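Local structure of McyG protein (Microcystis aeruginosa PCC 7806, 4R0M) at residues Ala176-Phe181 with Val192-His197; Leu390-Asn395 with Gly415-Gly420. The protein binds phenylalanyl-adenylate in its adenylation domain and probably passes the activated acid to its carrier domain during microcystin synthesis. All coordinates share one frame; numbering follows the deposited sequence.

Interactions 1 and 2 lie in succession along the chain, their centres about 16 Å apart, and both stand close to the bound phenylalanyl-adenylate. The side chain of V192, in interaction 1, is about 7 Å from the bound phenylalanyl-adenylate. In interaction 2 the side chain of T419 is about 5 Å from the bound phenylalanyl-adenylate (FA5). Interaction 1 is a hairpin around the glycine-rich loop, while interaction 2 pairs two strands of a curled antiparallel sheet. They touch where H197 NE2 packs 3.2 Å from N395 ND2. Nearby, N198 ND2 is hydrogen-bonded to N395 O, and Y401 meets both V192 and F417, joining the two contacts on a second route.

Interaction 1 of 2, residues Ala176-Phe181 with Val192-His197; sequences AALLLF and VILTHH
A177 and L178 both donate their N-H to L194 O, forming a classic beta bulge in the antiparallel hairpin of strands 176-182 and 190-195. The tip of this hairpin carries the glycine-, serine- and threonine-rich loop of adenylate-forming enzymes. L194 O is gripped twice: by L178 N at 3.0 Å in the carbonyl plane, and by A177 N at 2.9 Å, tilted 21° from it. L194 N answers to L178 O at 2.8 Å, and past the bulge L180 and V192 exchange both backbone bonds. L178, L180, V192 and L194 share one face. There L194 CD1 meets L180 CD1 at 4.0 Å and L178 CD2 at 4.2 Å, while I230 of helix 227-240 packs on L178 and L180. On the other face, L179 CG is anti to the backbone N (chi1 -178°), and CD1 reaches back over the partner strand to within 3.4 Å of V192 O, touching I193 CG1 too. I96 of strand 96-99 packs against A176 and L179 here. Where the strand gives way to helix 196-210, T195 OG1 caps N198 N, and H196 ND1 is hydrogen-bonded to L19 N. An alanine for H196 would probably leave L19 N without its mate and open a gap over A177 CB. That methyl makes a CH-pi contact with the imidazole, 3.5 Å from the centroid of the H196 ring and 9° off its normal.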
loop_
_atom_site.group_PDB
_atom_site.type_symbol
_atom_site.label_atom_id
_atom_site.label_comp_id
_atom_site.label_asym_id
_atom_site.label_seq_id
_atom_site.Cartn_x
_atom_site.Cartn_y
_atom_site.Cartn_z
ATOM N N ALA A 176 -11.410 -18.274 5.952
ATOM C CA ALA A 176 -11.196 -16.860 5.662
ATOM C C ALA A 176 -11.226 -16.032 6.943
ATOM O O ALA A 176 -12.108 -16.209 7.786
ATOM C CB ALA A 176 -12.243 -16.356 4.681
ATOM N N ALA A 177 -10.251 -15.139 7.079
ATOM C CA ALA A 177 -10.163 -14.249 8.232
ATOM C C ALA A 177 -10.235 -12.782 7.814
ATOM O O ALA A 177 -10.624 -11.924 8.605
ATOM C CB ALA A 177 -8.879 -14.513 9.005
ATOM N N LEU A 178 -9.852 -12.504 6.569
ATOM C CA LEU A 178 -9.742 -11.138 6.079
ATOM C C LEU A 178 -10.017 -11.065 4.583
ATOM O O LEU A 178 -9.467 -11.843 3.799
ATOM C CB LEU A 178 -8.349 -10.580 6.394
ATOM C CG LEU A 178 -7.991 -9.135 6.024
ATOM C CD1 LEU A 178 -8.869 -8.121 6.747
ATOM C CD2 LEU A 178 -6.521 -8.889 6.326
ATOM N N LEU A 179 -10.878 -10.129 4.199
ATOM C CA LEU A 179 -11.204 -9.910 2.796
ATOM C C LEU A 179 -10.833 -8.486 2.392
ATOM O O LEU A 179 -11.417 -7.523 2.889
ATOM C CB LEU A 179 -12.689 -10.196 2.541
ATOM C CG LEU A 179 -13.269 -10.070 1.127
ATOM C CD1 LEU A 179 -12.544 -10.949 0.120
ATOM C CD2 LEU A 179 -14.751 -10.409 1.155
ATOM N N LEU A 180 -9.847 -8.366 1.503
ATOM C CA LEU A 180 -9.351 -7.063 1.054
ATOM C C LEU A 180 -9.541 -6.857 -0.447
ATOM O O LEU A 180 -8.974 -7.589 -1.264
ATOM C CB LEU A 180 -7.872 -6.887 1.421
ATOM C CG LEU A 180 -7.491 -6.770 2.899
ATOM C CD1 LEU A 180 -6.020 -7.103 3.088
ATOM C CD2 LEU A 180 -7.802 -5.382 3.434
ATOM N N PHE A 181 -10.336 -5.850 -0.797
ATOM C CA PHE A 181 -10.615 -5.532 -2.192
ATOM C C PHE A 181 -9.592 -4.563 -2.764
ATOM O O PHE A 181 -9.322 -3.516 -2.178
ATOM C CB PHE A 181 -12.025 -4.955 -2.341
ATOM C CG PHE A 181 -13.110 -5.994 -2.334
ATOM C CD1 PHE A 181 -13.638 -6.464 -1.133
ATOM C CD2 PHE A 181 -13.615 -6.497 -3.527
ATOM C CE1 PHE A 181 -14.640 -7.421 -1.125
ATOM C CE2 PHE A 181 -14.618 -7.455 -3.525
ATOM C CZ PHE A 181 -15.131 -7.918 -2.322
ATOM N N VAL A 192 -9.566 -10.119 -2.436
ATOM C CA VAL A 192 -8.548 -11.070 -2.000
ATOM C C VAL A 192 -8.950 -11.734 -0.684
ATOM O O VAL A 192 -9.137 -11.061 0.330
ATOM C CB VAL A 192 -7.162 -10.401 -1.865
ATOM C CG1 VAL A 192 -6.121 -11.416 -1.414
ATOM C CG2 VAL A 192 -6.744 -9.761 -3.184
ATOM N N ILE A 193 -9.099 -13.058 -0.720
ATOM C CA ILE A 193 -9.406 -13.842 0.472
ATOM C C ILE A 193 -8.109 -14.209 1.187
ATOM O O ILE A 193 -7.208 -14.803 0.592
ATOM C CB ILE A 193 -10.209 -15.124 0.135
ATOM C CG1 ILE A 193 -11.572 -14.765 -0.474
ATOM C CG2 ILE A 193 -10.397 -15.991 1.377
ATOM C CD1 ILE A 193 -12.289 -15.929 -1.134
ATOM N N LEU A 194 -8.017 -13.842 2.461
ATOM C CA LEU A 194 -6.857 -14.186 3.274
ATOM C C LEU A 194 -7.262 -14.973 4.514
ATOM O O LEU A 194 -8.069 -14.516 5.330
ATOM C CB LEU A 194 -6.055 -12.938 3.659
ATOM C CG LEU A 194 -5.463 -12.079 2.531
ATOM C CD1 LEU A 194 -4.775 -10.853 3.109
ATOM C CD2 LEU A 194 -4.498 -12.871 1.660
ATOM N N THR A 195 -6.700 -16.171 4.632
ATOM C CA THR A 195 -6.950 -17.043 5.771
ATOM C C THR A 195 -6.007 -16.678 6.914
ATOM O O THR A 195 -5.041 -15.933 6.709
ATOM C CB THR A 195 -6.747 -18.523 5.388
ATOM O OG1 THR A 195 -5.383 -18.735 5.008
ATOM C CG2 THR A 195 -7.654 -18.908 4.228
ATOM N N HIS A 196 -6.292 -17.195 8.109
ATOM C CA HIS A 196 -5.375 -17.087 9.246
ATOM C C HIS A 196 -4.034 -17.642 8.868
ATOM O O HIS A 196 -2.997 -17.038 9.150
ATOM C CB HIS A 196 -5.896 -17.864 10.454
ATOM C CG HIS A 196 -7.281 -17.465 10.896
ATOM N ND1 HIS A 196 -7.498 -16.572 11.876
ATOM C CD2 HIS A 196 -8.536 -17.888 10.464
ATOM C CE1 HIS A 196 -8.822 -16.422 12.062
ATOM N NE2 HIS A 196 -9.457 -17.228 11.197
ATOM N N HIS A 197 -4.057 -18.802 8.215
ATOM C CA HIS A 197 -2.843 -19.497 7.803
ATOM C C HIS A 197 -2.048 -18.714 6.797
ATOM O O HIS A 197 -0.821 -18.727 6.849
ATOM C CB HIS A 197 -3.169 -20.891 7.275
ATOM C CG HIS A 197 -1.954 -21.774 7.101
ATOM N ND1 HIS A 197 -1.213 -22.200 8.142
ATOM C CD2 HIS A 197 -1.370 -22.311 5.957
ATOM C CE1 HIS A 197 -0.204 -22.966 7.689
ATOM N NE2 HIS A 197 -0.300 -23.035 6.351
#

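Interaction 2 of 2, residues Leu390-Asn395 with Gly415-Gly420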
loop_
_atom_site.group_PDB
_atom_site.type_symbol
_atom_site.label_atom_id
_atom_site.label_comp_id
_atom_site.label_asym_id
_atom_site.label_seq_id
_atom_site.Cartn_x
_atom_site.Cartn_y
_atom_site.Cartn_z
ATOM N N LEU A 390 6.209 -12.466 -13.346
ATOM C CA LEU A 390 6.452 -12.963 -11.994
ATOM C C LEU A 390 5.301 -13.826 -11.499
ATOM O O LEU A 390 4.142 -13.406 -11.518
ATOM C CB LEU A 390 6.705 -11.803 -11.021
ATOM C CG LEU A 390 6.871 -12.123 -9.527
ATOM C CD1 LEU A 390 8.139 -12.916 -9.241
ATOM C CD2 LEU A 390 6.853 -10.843 -8.707
ATOM N N GLN A 391 5.635 -15.035 -11.057
ATOM C CA GLN A 391 4.656 -15.948 -10.471
ATOM C C GLN A 391 5.108 -16.405 -9.087
ATOM O O GLN A 391 6.289 -16.689 -8.869
ATOM C CB GLN A 391 4.399 -17.145 -11.391
ATOM C CG GLN A 391 3.642 -16.786 -12.662
ATOM C CD GLN A 391 3.444 -17.962 -13.603
ATOM O OE1 GLN A 391 4.210 -18.928 -13.588
ATOM N NE2 GLN A 391 2.413 -17.880 -14.437
ATOM N N ILE A 392 4.160 -16.461 -8.156
ATOM C CA ILE A 392 4.462 -16.726 -6.748
ATOM C C ILE A 392 3.610 -17.860 -6.170
ATOM O O ILE A 392 2.499 -18.112 -6.642
ATOM C CB ILE A 392 4.304 -15.448 -5.878
ATOM C CG1 ILE A 392 2.854 -14.938 -5.889
ATOM C CG2 ILE A 392 5.265 -14.360 -6.340
ATOM C CD1 ILE A 392 2.565 -13.854 -4.869
ATOM N N GLN A 393 4.144 -18.541 -5.158
ATOM C CA GLN A 393 3.408 -19.587 -4.439
ATOM C C GLN A 393 3.872 -19.719 -2.986
ATOM O O GLN A 393 4.921 -19.193 -2.608
ATOM C CB GLN A 393 3.502 -20.940 -5.164
ATOM C CG GLN A 393 4.878 -21.592 -5.134
ATOM C CD GLN A 393 4.877 -23.022 -5.652
ATOM O OE1 GLN A 393 3.838 -23.560 -6.040
ATOM N NE2 GLN A 393 6.050 -23.647 -5.657
ATOM N N GLY A 394 3.083 -20.423 -2.179
ATOM C CA GLY A 394 3.393 -20.630 -0.769
ATOM C C GLY A 394 2.191 -20.398 0.125
ATOM O O GLY A 394 1.168 -19.869 -0.318
ATOM N N ASN A 395 2.325 -20.786 1.390
ATOM C CA ASN A 395 1.245 -20.667 2.366
ATOM C C ASN A 395 0.788 -19.234 2.640
ATOM O O ASN A 395 -0.347 -19.022 3.066
ATOM C CB ASN A 395 1.625 -21.357 3.679
ATOM C CG ASN A 395 1.589 -22.873 3.581
ATOM O OD1 ASN A 395 0.970 -23.437 2.677
ATOM N ND2 ASN A 395 2.249 -23.540 4.521
ATOM N N GLY A 415 -0.823 -24.379 -9.311
ATOM C CA GLY A 415 -0.390 -24.020 -7.961
ATOM C C GLY A 415 0.378 -22.710 -7.893
ATOM O O GLY A 415 0.937 -22.367 -6.850
ATOM N N TRP A 416 0.405 -21.982 -9.007
ATOM C CA TRP A 416 1.077 -20.684 -9.084
ATOM C C TRP A 416 0.096 -19.566 -9.292
ATOM O O TRP A 416 -0.948 -19.756 -9.921
ATOM C CB TRP A 416 2.094 -20.677 -10.218
ATOM C CG TRP A 416 3.295 -21.553 -9.970
ATOM C CD1 TRP A 416 3.462 -22.887 -10.330
ATOM C CD2 TRP A 416 4.548 -21.179 -9.299
ATOM N NE1 TRP A 416 4.693 -23.350 -9.939
ATOM C CE2 TRP A 416 5.395 -22.378 -9.316
ATOM C CE3 TRP A 416 5.036 -20.017 -8.709
ATOM C CZ2 TRP A 416 6.667 -22.389 -8.760
ATOM C CZ3 TRP A 416 6.320 -20.040 -8.151
ATOM C CH2 TRP A 416 7.114 -21.198 -8.177
ATOM N N PHE A 417 0.429 -18.391 -8.765
ATOM C CA PHE A 417 -0.376 -17.190 -8.972
ATOM C C PHE A 417 0.393 -16.158 -9.791
ATOM O O PHE A 417 1.505 -15.768 -9.428
ATOM C CB PHE A 417 -0.831 -16.596 -7.632
ATOM C CG PHE A 417 -1.311 -15.170 -7.724
ATOM C CD1 PHE A 417 -2.564 -14.870 -8.258
ATOM C CD2 PHE A 417 -0.513 -14.122 -7.270
ATOM C CE1 PHE A 417 -3.005 -13.556 -8.341
ATOM C CE2 PHE A 417 -0.951 -12.808 -7.350
ATOM C CZ PHE A 417 -2.198 -12.525 -7.887
ATOM N N THR A 418 -0.206 -15.726 -10.897
ATOM C CA THR A 418 0.376 -14.691 -11.741
ATOM C C THR A 418 0.080 -13.326 -11.128
ATOM O O THR A 418 -1.081 -12.938 -10.974
ATOM C CB THR A 418 -0.168 -14.759 -13.184
ATOM O OG1 THR A 418 0.042 -16.073 -13.717
ATOM C CG2 THR A 418 0.528 -13.737 -14.076
ATOM N N THR A 419 1.145 -12.608 -10.787
ATOM C CA THR A 419 1.046 -11.328 -10.089
ATOM C C THR A 419 0.637 -10.182 -11.016
ATOM O O THR A 419 0.087 -9.172 -10.564
ATOM C CB THR A 419 2.385 -10.960 -9.419
ATOM O OG1 THR A 419 3.361 -10.666 -10.426
ATOM C CG2 THR A 419 2.893 -12.108 -8.546
ATOM N N GLY A 420 0.917 -10.342 -12.307
ATOM C CA GLY A 420 0.730 -9.269 -13.282
ATOM C C GLY A 420 1.913 -8.316 -13.306
ATOM O O GLY A 420 1.846 -7.249 -13.920
#
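I392 and F417 exchange both backbone hydrogen bonds, each 3.0 Å between I392 N and F417 O and between F417 N and I392 O, pairing strands 388-394 and 416-419 antiparallel in the curled sheet of the adenylation domain. The second strand runs into the Thr-Gly-Asp sequence T419-G420-D421 characteristic of these enzymes. The chain turns a corner at G420, where T419 OG1 accepts from D421 N, and strand 421-426 beyond it pairs with 388-394 as well.

The tightly packed side holds L390, I392, F417 and T419, backed by M336 and F334 of strand 330-336. I392 CG1 lies between its own backbone N and carbonyl carbon (chi1 63°), which brings it to the edge of the F417 ring, 3.7 Å from CD2, as the two side chains run alongside each other. T419 CG2 closes on the same CG1 at 3.9 Å. L390 O is held twice by T419: the backbone N approaches nearly straight down the carbonyl bond, while OG1, at 3.1 Å, comes from above the carbonyl plane.

The opposite face is more open, with W416, Q393 and T418 partly exposed and G415 exposed at the margin. The Q393 amide lies flat over one face of the W416 indole, their planes 13° apart, and Q393 CG makes a CH-pi contact 3.8 Å from the six-membered ring centroid. R373 adds a cation-pi contact to W416 and a hydrogen bond to Q391 OE1, while N379 OD1 bonds to Q391 NE2. The same Q391 NE2 donates across the strands to T418 OG1, 3.1 Å away and tilted 20° from the Q391 amide plane.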